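Long-range contact in plasma serine protease inhibitor (Homo sapiens, PDB 3DY0), which inhibits serine proteases of body fluids and secretions in a heparin-dependent way, binding irreversibly at their active serine after cleavage of its reactive centre loop: residues Lys269-Gly274 with Val316-Glu321. Residues are numbered along the deposited sequence; the frame is centred on the assembly and turned at random.
Sequences KFSIEG and VVEVDE
Phe-270 lays one face of its ring over Val-319, whose CB and CG2 form the bump beneath it, offset toward the rim. CB of Val-319 makes a CH-pi contact over the face, 3.9 Å from the ring centroid, and Val-319 CG2 presses against CZ of Phe-270 (3.5 Å). The ring lies there because CG sits between the backbone N and the carbonyl carbon (chi1 67°), which swings it toward the neighbouring strand. CG1 of Val-317 fits between the ring edge at CE1 and CG1 of Ile-272, a tight 3.4 Å from the latter. Phe-30 packs on Ile-272 and Val-317, and an apolar side chain of the bound peptide on Phe-270 and Val-319. The strands run antiparallel, Phe-270 pairing with Val-319 and Ile-272 with Val-317, each through two backbone hydrogen bonds; Val-319 N to Phe-270 O is the shortest (2.8 Å). On the other face, OG of Ser-271 rests beside CG of Glu-318, and CB of Glu-273 against CG1 of Val-316. The Glu-318 carboxylate turns to Lys-147 and Arg-325. Where the pairing ends, CG of Lys-269 passes CB of Asp-320. In the conformer described, the lysine bends at chi3, laying CE against the carboxylate of Glu-321; NZ makes a long salt bridge, 3.4 Å from Glu-321 OE2. One water links NZ to OE1 and a second NZ to OE2, each accepting from the lysine and donating to the glutamate; Thr-182 also holds OE2. Residues 270-274 belong to s6A and 316-319 to s5A of the serpin's central sheet A; beyond s5A lies strand 323-335, the cleaved reactive centre loop inserted as s4A. The chemistry is divided: close apolar packing on one face, water and charge on the other and at the strand end, where the lysine probably offsets the negative charge of Glu-321.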
ATOM      1  N   LYS A 269      18.807   5.036  -7.754  0.50 10.38           N
ATOM      2  CA  LYS A 269      18.018   6.127  -7.204  0.50 12.07           C
ATOM      3  C   LYS A 269      16.807   6.009  -8.118  0.50 11.31           C
ATOM      4  O   LYS A 269      16.960   5.945  -9.340  0.50 12.35           O
ATOM      5  CB  LYS A 269      18.704   7.475  -7.428  0.50 13.83           C
ATOM      6  CG  LYS A 269      17.903   8.656  -6.894  0.50 17.27           C
ATOM      7  CD  LYS A 269      18.393   9.978  -7.461  0.50 18.61           C
ATOM      8  CE  LYS A 269      19.860  10.215  -7.164  0.50 19.59           C
ATOM      9  NZ  LYS A 269      20.313  11.508  -7.742  0.50 20.71           N
ATOM     10  N   PHE A 270      15.609   5.958  -7.551  1.00  9.89           N
ATOM     11  CA  PHE A 270      14.430   5.806  -8.376  1.00 10.24           C
ATOM     12  C   PHE A 270      13.142   6.339  -7.798  1.00 10.30           C
ATOM     13  O   PHE A 270      13.031   6.608  -6.602  1.00 10.09           O
ATOM     14  CB  PHE A 270      14.238   4.315  -8.701  1.00 10.94           C
ATOM     15  CG  PHE A 270      13.884   3.470  -7.497  1.00  9.86           C
ATOM     16  CD1 PHE A 270      12.566   3.368  -7.059  1.00  9.28           C
ATOM     17  CD2 PHE A 270      14.877   2.806  -6.781  1.00  9.38           C
ATOM     18  CE1 PHE A 270      12.237   2.615  -5.923  1.00 10.79           C
ATOM     19  CE2 PHE A 270      14.561   2.054  -5.647  1.00  9.72           C
ATOM     20  CZ  PHE A 270      13.236   1.959  -5.217  1.00 10.26           C
ATOM     21  N   SER A 271      12.158   6.484  -8.676  0.50 12.01           N
ATOM     22  CA  SER A 271      10.840   6.957  -8.296  0.50 12.57           C
ATOM     23  C   SER A 271       9.837   6.199  -9.156  0.50 12.68           C
ATOM     24  O   SER A 271       9.888   6.269 -10.386  0.50 14.29           O
ATOM     25  CB  SER A 271      10.722   8.462  -8.549  0.50 13.63           C
ATOM     26  OG  SER A 271       9.481   8.963  -8.090  0.50 17.58           O
ATOM     27  N   ILE A 272       8.944   5.456  -8.512  1.00 11.56           N
ATOM     28  CA  ILE A 272       7.939   4.698  -9.237  1.00 10.65           C
ATOM     29  C   ILE A 272       6.580   4.918  -8.605  1.00 11.18           C
ATOM     30  O   ILE A 272       6.465   5.510  -7.531  1.00 11.14           O
ATOM     31  CB  ILE A 272       8.234   3.178  -9.272  1.00  9.63           C
ATOM     32  CG1 ILE A 272       8.175   2.577  -7.867  1.00 10.94           C
ATOM     33  CG2 ILE A 272       9.600   2.934  -9.903  1.00 11.79           C
ATOM     34  CD1 ILE A 272       8.149   1.062  -7.866  1.00 12.46           C
ATOM     35  N   GLU A 273       5.544   4.447  -9.284  1.00 11.81           N
ATOM     36  CA  GLU A 273       4.201   4.614  -8.766  1.00 12.72           C
ATOM     37  C   GLU A 273       3.267   3.534  -9.260  1.00 12.44           C
ATOM     38  O   GLU A 273       3.575   2.790 -10.192  1.00 11.96           O
ATOM     39  CB  GLU A 273       3.647   5.983  -9.165  1.00 15.52           C
ATOM     40  CG  GLU A 273       3.555   6.210 -10.661  1.00 19.78           C
ATOM     41  CD  GLU A 273       2.968   7.569 -11.003  1.00 23.04           C
ATOM     42  OE1 GLU A 273       3.527   8.589 -10.547  1.00 27.82           O
ATOM     43  OE2 GLU A 273       1.950   7.614 -11.725  1.00 27.61           O
ATOM     44  N   GLY A 274       2.120   3.453  -8.603  1.00 10.35           N
ATOM     45  CA  GLY A 274       1.114   2.488  -8.976  1.00 10.56           C
ATOM     46  C   GLY A 274      -0.241   3.163  -8.926  1.00 10.00           C
ATOM     47  O   GLY A 274      -0.532   3.920  -8.003  1.00 10.76           O
ATOM     48  N   VAL A 316       2.936   6.227  -4.477  1.00  7.46           N
ATOM     49  CA  VAL A 316       4.174   6.710  -5.077  1.00  8.53           C
ATOM     50  C   VAL A 316       5.327   6.550  -4.099  1.00  8.76           C
ATOM     51  O   VAL A 316       5.127   6.535  -2.882  1.00  8.66           O
ATOM     52  CB  VAL A 316       4.082   8.216  -5.473  1.00  9.15           C
ATOM     53  CG1 VAL A 316       2.908   8.451  -6.409  1.00  9.53           C
ATOM     54  CG2 VAL A 316       3.957   9.081  -4.227  1.00 10.06           C
ATOM     55  N   VAL A 317       6.533   6.410  -4.639  1.00  8.38           N
ATOM     56  CA  VAL A 317       7.720   6.289  -3.804  1.00  9.15           C
ATOM     57  C   VAL A 317       8.908   6.955  -4.478  1.00  8.70           C
ATOM     58  O   VAL A 317       9.039   6.919  -5.702  1.00  8.77           O
ATOM     59  CB  VAL A 317       8.077   4.807  -3.502  1.00  7.26           C
ATOM     60  CG1 VAL A 317       8.460   4.076  -4.775  1.00  9.24           C
ATOM     61  CG2 VAL A 317       9.217   4.753  -2.477  1.00 10.15           C
ATOM     62  N   GLU A 318       9.750   7.584  -3.665  1.00  7.51           N
ATOM     63  CA  GLU A 318      10.963   8.241  -4.134  1.00  9.12           C
ATOM     64  C   GLU A 318      12.084   7.717  -3.251  1.00  8.63           C
ATOM     65  O   GLU A 318      12.006   7.810  -2.027  1.00  9.56           O
ATOM     66  CB  GLU A 318      10.872   9.759  -3.957  1.00 12.54           C
ATOM     67  CG  GLU A 318       9.695  10.408  -4.653  1.00 16.28           C
ATOM     68  CD  GLU A 318       9.504  11.856  -4.244  1.00 19.45           C
ATOM     69  OE1 GLU A 318       8.552  12.493  -4.742  1.00 22.06           O
ATOM     70  OE2 GLU A 318      10.303  12.359  -3.423  1.00 21.62           O
ATOM     71  N   VAL A 319      13.112   7.155  -3.872  1.00  8.31           N
ATOM     72  CA  VAL A 319      14.260   6.635  -3.140  1.00  8.04           C
ATOM     73  C   VAL A 319      15.497   7.351  -3.652  1.00  9.17           C
ATOM     74  O   VAL A 319      15.764   7.347  -4.854  1.00  9.97           O
ATOM     75  CB  VAL A 319      14.448   5.118  -3.376  1.00  9.71           C
ATOM     76  CG1 VAL A 319      15.826   4.673  -2.879  1.00 11.53           C
ATOM     77  CG2 VAL A 319      13.346   4.346  -2.663  1.00 10.32           C
ATOM     78  N   ASP A 320      16.239   7.985  -2.750  1.00  8.56           N
ATOM     79  CA  ASP A 320      17.461   8.662  -3.155  1.00  9.52           C
ATOM     80  C   ASP A 320      18.558   8.512  -2.110  1.00  9.83           C
ATOM     81  O   ASP A 320      18.442   7.702  -1.193  1.00  9.88           O
ATOM     82  CB  ASP A 320      17.206  10.142  -3.480  1.00 10.15           C
ATOM     83  CG  ASP A 320      16.598  10.917  -2.327  1.00 12.14           C
ATOM     84  OD1 ASP A 320      16.721  10.488  -1.160  1.00 12.94           O
ATOM     85  OD2 ASP A 320      16.004  11.986  -2.601  1.00 15.62           O
ATOM     86  N   GLU A 321      19.629   9.284  -2.250  1.00  9.44           N
ATOM     87  CA  GLU A 321      20.743   9.171  -1.324  1.00  9.99           C
ATOM     88  C   GLU A 321      20.431   9.510   0.128  1.00 11.24           C
ATOM     89  O   GLU A 321      21.034   8.947   1.038  1.00 11.11           O
ATOM     90  CB  GLU A 321      21.917  10.034  -1.810  1.00  9.92           C
ATOM     91  CG  GLU A 321      22.522   9.580  -3.130  1.00 10.14           C
ATOM     92  CD  GLU A 321      21.865  10.214  -4.346  1.00 12.68           C
ATOM     93  OE1 GLU A 321      20.754  10.769  -4.216  1.00 14.86           O
ATOM     94  OE2 GLU A 321      22.468  10.146  -5.440  1.00 15.92           O
TER
HETATM   95  O   HOH W   1      19.801  13.012  -5.319  1.00 27.97           O
HETATM   96  O   HOH W   2      22.646  12.129  -7.174  1.00 36.90           O
HETATM   97  O   HOH W   3       7.144   8.666  -7.374  1.00 16.02           O